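Local coordinates for protein lactaldehyde dehydrogenase (Methanocaldococcus jannaschii, PDB 3PQA) that oxidises lactaldehyde to lactate with NAD as the preferred electron acceptor, a step in the biosynthesis of coenzyme F420, at residues B[131-136]-B[160-165]; B[138-143]-B[166-171]; B[172-177]-B[194-199]. All coordinates share one frame; numbering follows the deposited sequence.

Interaction 1. Residues B[131-136]-B[160-165]; sequences VGIVGA and VIVHHP. With SO4 (sulfate ion), chain G.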
# COMPACT_ATOMS: atom_id res chain seq x y z
N VAL B 131 5.96 9.36 18.62
CA VAL B 131 5.06 9.46 19.76
C VAL B 131 5.67 10.28 20.90
O VAL B 131 4.93 10.91 21.66
CB VAL B 131 4.63 8.07 20.27
CG1 VAL B 131 3.70 7.42 19.25
CG2 VAL B 131 5.83 7.17 20.57
N GLY B 132 6.99 10.27 21.01
CA GLY B 132 7.71 11.07 21.99
C GLY B 132 8.73 10.20 22.72
O GLY B 132 9.77 9.83 22.15
N ILE B 133 8.43 9.89 23.97
CA ILE B 133 9.25 8.96 24.75
C ILE B 133 8.62 7.57 24.68
O ILE B 133 7.47 7.38 25.09
CB ILE B 133 9.39 9.40 26.23
CG1 ILE B 133 10.01 10.80 26.32
CG2 ILE B 133 10.23 8.39 27.01
CD1 ILE B 133 10.16 11.34 27.76
N VAL B 134 9.38 6.62 24.14
CA VAL B 134 9.00 5.22 24.11
C VAL B 134 9.60 4.56 25.34
O VAL B 134 10.83 4.56 25.52
CB VAL B 134 9.49 4.52 22.81
CG1 VAL B 134 9.42 3.01 22.96
CG2 VAL B 134 8.66 4.99 21.61
N GLY B 135 8.72 3.98 26.16
CA GLY B 135 9.14 3.16 27.30
C GLY B 135 9.15 1.71 26.87
O GLY B 135 8.09 1.12 26.69
N ALA B 136 10.34 1.15 26.68
CA ALA B 136 10.51 -0.24 26.24
C ALA B 136 10.82 -1.11 27.45
O ALA B 136 11.70 -0.80 28.25
CB ALA B 136 11.65 -0.33 25.23
N VAL B 160 12.73 9.31 21.62
CA VAL B 160 13.62 9.08 22.75
C VAL B 160 13.18 7.77 23.41
O VAL B 160 11.99 7.45 23.44
CB VAL B 160 13.52 10.27 23.73
CG1 VAL B 160 14.23 9.96 25.04
CG2 VAL B 160 14.12 11.52 23.08
N ILE B 161 14.15 7.03 23.96
CA ILE B 161 13.86 5.74 24.58
C ILE B 161 14.31 5.65 26.06
O ILE B 161 15.43 6.03 26.40
CB ILE B 161 14.57 4.62 23.81
CG1 ILE B 161 14.19 4.66 22.33
CG2 ILE B 161 14.26 3.25 24.44
CD1 ILE B 161 15.20 3.93 21.44
N VAL B 162 13.41 5.16 26.92
CA VAL B 162 13.80 4.67 28.24
C VAL B 162 13.49 3.18 28.28
O VAL B 162 12.38 2.74 27.95
CB VAL B 162 13.12 5.44 29.40
CG1 VAL B 162 13.64 6.89 29.44
CG2 VAL B 162 11.60 5.41 29.30
N HIS B 163 14.50 2.39 28.63
CA HIS B 163 14.46 0.96 28.38
C HIS B 163 14.81 0.21 29.64
O HIS B 163 15.94 0.33 30.13
CB HIS B 163 15.44 0.64 27.25
CG HIS B 163 15.66 -0.83 27.02
ND1 HIS B 163 16.77 -1.32 26.37
CD2 HIS B 163 14.91 -1.91 27.35
CE1 HIS B 163 16.70 -2.64 26.31
NE2 HIS B 163 15.57 -3.02 26.88
N HIS B 164 13.85 -0.55 30.18
CA HIS B 164 14.12 -1.47 31.27
C HIS B 164 14.24 -2.92 30.79
O HIS B 164 13.26 -3.49 30.33
CB HIS B 164 13.05 -1.38 32.36
CG HIS B 164 13.24 -2.41 33.44
ND1 HIS B 164 14.18 -2.27 34.44
CD2 HIS B 164 12.67 -3.63 33.62
CE1 HIS B 164 14.15 -3.34 35.22
NE2 HIS B 164 13.24 -4.17 34.75
N PRO B 165 15.43 -3.52 30.92
CA PRO B 165 15.63 -4.92 30.56
C PRO B 165 15.31 -5.82 31.75
O PRO B 165 15.45 -5.39 32.91
CB PRO B 165 17.12 -4.97 30.25
CG PRO B 165 17.71 -3.98 31.21
CD PRO B 165 16.67 -2.91 31.46
S SO4 G . 12.68 -7.63 36.65
O1 SO4 G . 13.08 -8.98 36.30
O2 SO4 G . 13.08 -7.31 38.02
O3 SO4 G . 13.33 -6.70 35.74
O4 SO4 G . 11.23 -7.50 36.54
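Ile133 and Val162 meet on one face of a parallel strand pair, their CG2 methyls 4.0 Å apart. In Ile133 the CG2 branch lies anti to the backbone N, which carries it along the strand toward Val162, while CG1 turns back toward Val160, meeting its CB loosely. Gly135, level with Val162, adds no side chain here, and CG2 of Val162 rests 3.9 Å from its CA. Helix 33-44 covers this face. On the other face, Ala136 CB lies near CD2 of His163, whose chi1 of 171° sets the ring on the carbonyl side; CD2 comes to 3.5 Å from Ala136 O, the oxygen at the ring edge near its plane. ND1 and NE2 of His163 are hydrogen-bonded to Tyr194 OH and Thr138 OG1, which fixes the ring's rotation. His164 leads away, and its NE2 donates to O3 of a sulfate at 2.7 Å, the ion lying at the ring edge. Backbone bonds such as Val134 N to Val160 O (2.8 Å) join the strands. Strand 122-138, helix 145-156 and strand 160-165 form a beta-alpha-beta unit of the Rossmann-like NAD-binding domain of aldehyde dehydrogenases.

Interaction 2. Residues B[138-143]-B[166-171]; sequences TPFNFP and SSKAPL. With SO4 (sulfate ion), chain G.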
# COMPACT_ATOMS: atom_id res chain seq x y z
N THR B 138 11.64 -5.06 28.27
CA THR B 138 12.03 -6.23 27.49
C THR B 138 12.24 -7.45 28.38
O THR B 138 12.54 -7.31 29.57
CB THR B 138 13.30 -5.96 26.68
OG1 THR B 138 14.33 -5.45 27.54
CG2 THR B 138 13.00 -4.93 25.57
N PRO B 139 12.08 -8.66 27.81
CA PRO B 139 12.03 -9.89 28.58
C PRO B 139 13.40 -10.57 28.68
O PRO B 139 14.33 -10.20 27.97
CB PRO B 139 11.09 -10.75 27.73
CG PRO B 139 11.46 -10.41 26.36
CD PRO B 139 11.74 -8.91 26.39
N PHE B 140 13.49 -11.57 29.55
CA PHE B 140 14.74 -12.27 29.80
C PHE B 140 15.11 -13.26 28.68
O PHE B 140 16.27 -13.64 28.56
CB PHE B 140 14.67 -13.03 31.15
CG PHE B 140 13.87 -14.32 31.07
CD1 PHE B 140 14.42 -15.48 30.52
CD2 PHE B 140 12.55 -14.37 31.53
CE1 PHE B 140 13.69 -16.66 30.43
CE2 PHE B 140 11.82 -15.55 31.46
CZ PHE B 140 12.38 -16.70 30.90
N ASN B 141 14.13 -13.67 27.87
CA ASN B 141 14.30 -14.89 27.04
C ASN B 141 14.99 -14.69 25.69
O ASN B 141 15.82 -15.51 25.28
CB ASN B 141 12.97 -15.67 26.91
CG ASN B 141 11.86 -14.86 26.24
OD1 ASN B 141 11.91 -13.63 26.17
ND2 ASN B 141 10.85 -15.57 25.72
N PHE B 142 14.65 -13.60 25.00
CA PHE B 142 15.38 -13.18 23.80
C PHE B 142 15.73 -11.71 24.05
O PHE B 142 15.25 -10.82 23.33
CB PHE B 142 14.54 -13.40 22.52
CG PHE B 142 14.27 -14.86 22.23
CD1 PHE B 142 14.98 -15.53 21.24
CD2 PHE B 142 13.33 -15.57 22.99
CE1 PHE B 142 14.74 -16.91 20.98
CE2 PHE B 142 13.09 -16.94 22.77
CZ PHE B 142 13.79 -17.61 21.76
N PRO B 143 16.57 -11.46 25.07
CA PRO B 143 16.83 -10.08 25.50
C PRO B 143 17.53 -9.22 24.46
O PRO B 143 17.42 -7.99 24.51
CB PRO B 143 17.71 -10.28 26.75
CG PRO B 143 18.42 -11.57 26.49
CD PRO B 143 17.43 -12.43 25.78
N SER B 166 14.88 -7.05 31.49
CA SER B 166 14.64 -7.98 32.58
C SER B 166 15.91 -8.22 33.39
O SER B 166 16.97 -8.47 32.83
CB SER B 166 14.16 -9.33 32.03
OG SER B 166 14.09 -10.29 33.07
N SER B 167 15.79 -8.16 34.72
CA SER B 167 16.91 -8.41 35.62
C SER B 167 17.38 -9.86 35.63
O SER B 167 18.43 -10.18 36.19
CB SER B 167 16.55 -7.96 37.03
OG SER B 167 16.12 -6.61 37.00
N LYS B 168 16.61 -10.74 34.99
CA LYS B 168 16.95 -12.16 34.94
C LYS B 168 18.04 -12.46 33.91
O LYS B 168 18.71 -13.48 34.00
CB LYS B 168 15.70 -12.98 34.65
CG LYS B 168 14.78 -13.08 35.84
CD LYS B 168 13.43 -13.62 35.43
CE LYS B 168 12.41 -13.38 36.53
NZ LYS B 168 11.07 -13.52 35.92
N ALA B 169 18.20 -11.57 32.94
CA ALA B 169 19.27 -11.69 31.94
C ALA B 169 19.63 -10.33 31.33
O ALA B 169 19.50 -10.15 30.13
CB ALA B 169 18.89 -12.70 30.84
N PRO B 170 20.11 -9.39 32.16
CA PRO B 170 20.36 -8.01 31.72
C PRO B 170 21.68 -7.77 30.98
O PRO B 170 21.83 -6.73 30.34
CB PRO B 170 20.36 -7.23 33.04
CG PRO B 170 20.93 -8.20 34.03
CD PRO B 170 20.49 -9.59 33.58
N LEU B 171 22.63 -8.70 31.06
CA LEU B 171 24.00 -8.38 30.62
C LEU B 171 24.14 -8.09 29.12
O LEU B 171 24.90 -7.20 28.71
CB LEU B 171 25.01 -9.42 31.09
CG LEU B 171 25.10 -9.65 32.61
CD1 LEU B 171 26.21 -10.63 32.93
CD2 LEU B 171 25.29 -8.33 33.38
S SO4 G . 12.68 -7.63 36.65
O1 SO4 G . 13.08 -8.98 36.30
O2 SO4 G . 13.08 -7.31 38.02
O3 SO4 G . 13.33 -6.70 35.74
O4 SO4 G . 11.23 -7.50 36.54
O HOH W 1 15.57 -7.73 28.14
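Thr138 O and Ser166 N, 3.0 Å apart, make a weak hydrogen bond where the two chains leave their neighbouring strands; beyond it neither segment is regular, and the CA atoms of Phe140 and Ala169 come within 5.0 Å. Residues 166-169 fold into a type I beta turn. A water sits beside the weak bond, donating to Pro139 O and hydrogen-bonded to Thr138 OG1, which also pairs with His163. A chi1 of 172° sets Ser166 OG on the carbonyl side, forward along the chain, where it accepts from Lys168 N at 3.2 Å, an ST turn inside the beta turn; the same oxygen lies 3.4 Å from Phe140 CB. These loops follow the C-terminal ends of parallel strands, where a Rossmann-like fold gathers its cofactor site, and Pro139 is near Gly221, an NAD-binding residue by similarity. Ser167 N donates to two oxygens of a bound sulfate, O3 at 3.0 Å and O1 at 3.2 Å, a forked grip to which His164 NE2 and Gly201 N add bonds. Lys168 packs by its aliphatic part: CB lies 3.6 Å from Phe140 CB, and the extended chain crosses that side chain obliquely, CD coming near ring atom CD2. Ala169 CB lies 3.6 Å from Phe140 O, a buried carbonyl oxygen with no polar partner in the model. Pro143 CB leans against Ala169 O, beside Leu80 of helix 73-84.

Interaction 3. Residues B[172-177]-B[194-199]; sequences VCIELA and YNLLTG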
# COMPACT_ATOMS: atom_id res chain seq x y z
N VAL B 172 23.38 -8.81 28.30
CA VAL B 172 23.46 -8.55 26.88
C VAL B 172 22.88 -7.17 26.56
O VAL B 172 23.33 -6.53 25.62
CB VAL B 172 22.82 -9.66 26.01
CG1 VAL B 172 21.31 -9.50 25.92
CG2 VAL B 172 23.47 -9.69 24.63
N CYS B 173 21.90 -6.72 27.36
CA CYS B 173 21.27 -5.40 27.19
C CYS B 173 22.21 -4.28 27.59
O CYS B 173 22.19 -3.20 26.97
CB CYS B 173 19.98 -5.32 28.00
SG CYS B 173 18.75 -6.47 27.36
N ILE B 174 23.03 -4.53 28.61
CA ILE B 174 24.08 -3.59 29.00
C ILE B 174 25.10 -3.47 27.85
O ILE B 174 25.53 -2.37 27.52
CB ILE B 174 24.75 -3.99 30.35
CG1 ILE B 174 23.77 -3.75 31.50
CG2 ILE B 174 26.03 -3.20 30.57
CD1 ILE B 174 24.12 -4.53 32.79
N GLU B 175 25.42 -4.61 27.23
CA GLU B 175 26.32 -4.60 26.08
C GLU B 175 25.73 -3.86 24.88
O GLU B 175 26.44 -3.12 24.20
CB GLU B 175 26.73 -6.02 25.69
CG GLU B 175 27.74 -6.67 26.67
CD GLU B 175 28.86 -5.73 27.10
OE1 GLU B 175 29.65 -5.27 26.24
OE2 GLU B 175 28.94 -5.42 28.31
N LEU B 176 24.43 -4.07 24.63
CA LEU B 176 23.76 -3.38 23.53
C LEU B 176 23.74 -1.87 23.78
O LEU B 176 23.91 -1.08 22.84
CB LEU B 176 22.34 -3.93 23.30
CG LEU B 176 21.50 -3.26 22.20
CD1 LEU B 176 22.15 -3.43 20.83
CD2 LEU B 176 20.09 -3.83 22.21
N ALA B 177 23.53 -1.47 25.03
CA ALA B 177 23.49 -0.05 25.42
C ALA B 177 24.83 0.65 25.12
O ALA B 177 24.84 1.77 24.59
CB ALA B 177 23.11 0.10 26.89
N TYR B 194 18.85 7.70 24.33
CA TYR B 194 18.62 6.31 24.72
C TYR B 194 19.13 6.06 26.13
O TYR B 194 20.29 6.38 26.44
CB TYR B 194 19.27 5.33 23.73
CG TYR B 194 19.21 3.91 24.27
CD1 TYR B 194 18.07 3.13 24.10
CD2 TYR B 194 20.28 3.39 25.02
CE1 TYR B 194 18.00 1.84 24.63
CE2 TYR B 194 20.22 2.11 25.55
CZ TYR B 194 19.09 1.34 25.37
OH TYR B 194 19.03 0.07 25.90
N ASN B 195 18.28 5.48 26.97
CA ASN B 195 18.59 5.31 28.39
C ASN B 195 18.25 3.91 28.89
O ASN B 195 17.08 3.55 28.99
CB ASN B 195 17.82 6.34 29.23
CG ASN B 195 17.98 7.78 28.71
OD1 ASN B 195 18.88 8.50 29.15
ND2 ASN B 195 17.12 8.19 27.77
N LEU B 196 19.28 3.13 29.22
CA LEU B 196 19.06 1.82 29.82
C LEU B 196 18.93 1.98 31.33
O LEU B 196 19.83 2.52 31.98
CB LEU B 196 20.20 0.86 29.46
CG LEU B 196 20.00 -0.62 29.84
CD1 LEU B 196 19.01 -1.38 28.92
CD2 LEU B 196 21.35 -1.33 29.88
N LEU B 197 17.80 1.53 31.85
CA LEU B 197 17.46 1.68 33.27
C LEU B 197 17.32 0.29 33.92
O LEU B 197 16.28 -0.39 33.77
CB LEU B 197 16.18 2.50 33.44
CG LEU B 197 16.07 3.86 32.73
CD1 LEU B 197 14.78 4.55 33.15
CD2 LEU B 197 17.30 4.74 33.03
N THR B 198 18.37 -0.13 34.63
CA THR B 198 18.38 -1.43 35.28
C THR B 198 17.85 -1.35 36.70
O THR B 198 17.92 -0.29 37.34
CB THR B 198 19.79 -2.11 35.27
OG1 THR B 198 20.77 -1.23 35.84
CG2 THR B 198 20.19 -2.47 33.83
N GLY B 199 17.30 -2.46 37.19
CA GLY B 199 16.80 -2.52 38.56
C GLY B 199 15.55 -3.36 38.67
O GLY B 199 15.23 -4.14 37.76
O HOH W 2 19.99 -2.62 25.44
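Cys173 O accepts hydrogen bonds from a water at 2.7 Å and from Ala177 N at 2.9 Å, the second being an ordinary turn of the helix. The water is also hydrogen-bonded to Tyr194 OH at 2.9 Å, and so links helix to strand; the phenol has a further partner in His163 ND1. In Tyr194, chi1 of 171° swings the phenol out from the strand toward the helix, and the ring offers an edge to Ala177, whose CB lies near the ring plane, 3.8 Å from CE2. The small alanine lets the aromatic edge come close to the helix backbone.

Leu196 fills the middle. Its CD2 methyl is set among three helix residues: Cys173 O at 3.6 Å, Ile174 CA at 3.7 Å and Ala177 CB at 3.8 Å. CD1, the other branch, points to Cys173 CB. Although the CA–CB bond of Ile174 heads away from the strand, its CG1 still meets the same CD2 methyl, the two side chains crossing at about a right angle. An alanine in place of Leu196 would probably open a gap beside Cys173 O and Ile174 CA, where CD1 and CD2 had packed, and leave Ala177 CB without its CD2 contact. Further on, Thr198 CG2 touches Ile174 CG1 more loosely, while its hydroxyl is taken by Pro29 O. The helix segment runs back roughly antiparallel to the strand segment (154° between their directions), as the connection of a right-handed beta-alpha-beta crossover: strand 160-165, helix 171-186, strand 194-196, at one side of the Rossmann-like domain.

Overall arrangement
Strand 160-165 is common ground: interaction 1 pairs it with strand 122-138, interaction 3 packs the helix that leaves it against its other neighbour, strand 194-196, and interaction 2 joins the loops that follow strands 122-138 and 160-165. His163 ties all three, with ND1 2.7 Å from Tyr194 OH and NE2 2.8 Å from Thr138 OG1. Interactions 1 and 2 share the sulfate, probably from the crystallisation liquor. The side chain of Pro139 in interaction 2 is about 5 Å from that of Gly221 and about 8 Å from that of Glu241, respectively NAD-binding and active-site residues by similarity; interaction 3 lies away from these sites.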